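Local coordinates for AB hydrolase-1 domain-containing protein (Parabacteroides distasonis, PDB 4Q34) that is of unknown function but, as a member of the alpha/beta hydrolase family, probably acts as an esterase, at residues A[8-13]-A[38-43]. Numbering follows the deposited sequence. Where two conformers were deposited one is given.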
# COMPACT_ATOMS: atom_id res chain seq x y z
N VAL A 8 15.27 6.28 12.20
CA VAL A 8 14.83 6.74 10.87
C VAL A 8 15.06 8.25 10.69
O VAL A 8 14.42 9.05 11.29
CB VAL A 8 13.35 6.36 10.63
CG1 VAL A 8 12.90 6.85 9.25
CG2 VAL A 8 13.15 4.85 10.77
N ASP A 9 16.00 8.59 9.83
CA ASP A 9 16.35 9.98 9.54
C ASP A 9 15.27 10.65 8.66
O ASP A 9 14.95 11.82 8.84
CB ASP A 9 17.68 9.94 8.76
CG ASP A 9 18.44 11.22 8.81
OD1 ASP A 9 18.12 12.10 9.64
OD2 ASP A 9 19.38 11.29 8.00
N GLU A 10 14.67 9.86 7.78
CA GLU A 10 13.70 10.37 6.82
C GLU A 10 12.82 9.19 6.43
O GLU A 10 13.29 8.06 6.27
CB GLU A 10 14.40 10.95 5.57
CG GLU A 10 13.54 11.73 4.58
CD GLU A 10 14.33 12.27 3.36
OE1 GLU A 10 15.52 12.68 3.52
OE2 GLU A 10 13.76 12.30 2.25
N GLN A 11 11.55 9.47 6.23
CA GLN A 11 10.67 8.48 5.59
C GLN A 11 9.53 9.15 4.91
O GLN A 11 9.12 10.23 5.29
CB GLN A 11 10.18 7.42 6.60
CG GLN A 11 9.22 7.97 7.64
CD GLN A 11 8.59 6.90 8.51
OE1 GLN A 11 9.21 5.86 8.78
NE2 GLN A 11 7.42 7.19 9.02
N GLY A 12 8.94 8.45 3.95
CA GLY A 12 7.84 9.04 3.24
C GLY A 12 7.41 8.16 2.08
O GLY A 12 7.85 7.01 1.96
N SER A 13 6.55 8.72 1.23
CA SER A 13 6.01 7.96 0.12
C SER A 13 5.73 8.90 -1.05
O SER A 13 5.59 10.12 -0.90
CB SER A 13 4.73 7.26 0.52
OG SER A 13 3.71 8.20 0.89
N TYR A 38 9.54 4.75 1.43
CA TYR A 38 10.97 4.67 1.65
C TYR A 38 11.33 5.07 3.06
O TYR A 38 10.65 5.86 3.71
CB TYR A 38 11.76 5.52 0.63
CG TYR A 38 11.69 7.01 0.95
CD1 TYR A 38 10.62 7.79 0.52
CD2 TYR A 38 12.65 7.61 1.76
CE1 TYR A 38 10.52 9.13 0.85
CE2 TYR A 38 12.56 8.95 2.09
CZ TYR A 38 11.49 9.70 1.64
OH TYR A 38 11.43 11.03 1.98
N GLN A 39 12.44 4.52 3.53
CA GLN A 39 13.00 4.95 4.82
C GLN A 39 14.49 5.05 4.69
O GLN A 39 15.13 4.14 4.13
CB GLN A 39 12.64 3.89 5.88
CG GLN A 39 11.15 3.69 6.09
CD GLN A 39 10.85 2.72 7.20
OE1 GLN A 39 11.05 1.50 7.08
NE2 GLN A 39 10.29 3.25 8.28
N LYS A 40 15.05 6.17 5.18
CA LYS A 40 16.48 6.42 5.19
C LYS A 40 16.95 6.37 6.64
O LYS A 40 16.44 7.13 7.48
CB LYS A 40 16.80 7.83 4.65
CG LYS A 40 16.22 8.09 3.28
CD LYS A 40 16.95 9.22 2.57
CE LYS A 40 16.29 9.52 1.22
NZ LYS A 40 16.72 10.83 0.65
N PRO A 41 17.85 5.45 6.97
CA PRO A 41 18.40 5.40 8.31
C PRO A 41 19.44 6.47 8.56
O PRO A 41 20.05 7.01 7.63
CB PRO A 41 19.02 4.02 8.38
CG PRO A 41 19.44 3.71 6.97
CD PRO A 41 18.48 4.47 6.06
N VAL A 42 19.62 6.78 9.83
CA VAL A 42 20.78 7.55 10.26
C VAL A 42 22.03 6.82 9.82
O VAL A 42 22.15 5.60 9.96
CB VAL A 42 20.78 7.76 11.78
CG1 VAL A 42 22.10 8.40 12.28
CG2 VAL A 42 19.62 8.65 12.19
N GLY A 43 22.94 7.58 9.22
CA GLY A 43 24.21 7.04 8.77
C GLY A 43 24.10 6.09 7.58
O GLY A 43 24.86 5.13 7.49
O HOH W 1 20.28 9.24 6.49
O HOH W 2 22.52 10.58 8.98
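Tyr38 reaches across from strand 38-41 to lay its ring over the backbone of Gly12, with Gly12 N 3.5 Å above the ring plane, toward the rim. Its CG sits between the backbone N and the carbonyl carbon (chi1 76°); a CB at residue 12 would press tightly on CE1. The hydroxyl OH donates to Glu10 OE2 at 2.7 Å, on the anti lone pair, the carboxylate standing 84° to the ring. An alanine in place of Tyr38 would probably uncover the Gly12 backbone and leave Glu10 OE2 without its phenol donor. On the same face Lys40 runs alongside Glu10, and their charges make a long salt bridge, Glu10 OE1 to Lys40 NZ, 3.6 Å. Glu10 has a second conformer; both bonds hold for the one described.

The backbones pair antiparallel. Gly12 and Tyr38 exchange two bonds, and Lys40 N gives a straight one to Glu10 O (2.8 Å). Toward Val8 a classic beta bulge shifts the register by one: Asp9 and Glu10 both face Lys40, whose O accepts from Asp9 N (2.8 Å) and Glu10 N (3.3 Å). A water at the bulge donates to Asp9 OD2 and lies very close to Pro41 O.

On the other face Gln39 NE2 donates to Gln11 OE1 at 2.9 Å, the two side chains pointing the same way. Both amides have stronger partners on the second subunit: Gln11 NE2 bonds Gln39 OE1 there, and Gln39 OE1 bonds that chain's Gln11 NE2.

Strands 10-16, 28-41 and 83-87 lie in that order, each antiparallel to the next, at one end of the mixed sheet, as in the alpha/beta-hydrolase fold. Leu77 of helix 72-78 packs against Val8, Gln39 and Pro41, while an antiparallel ladder at Val8 carries the sheet into the second subunit.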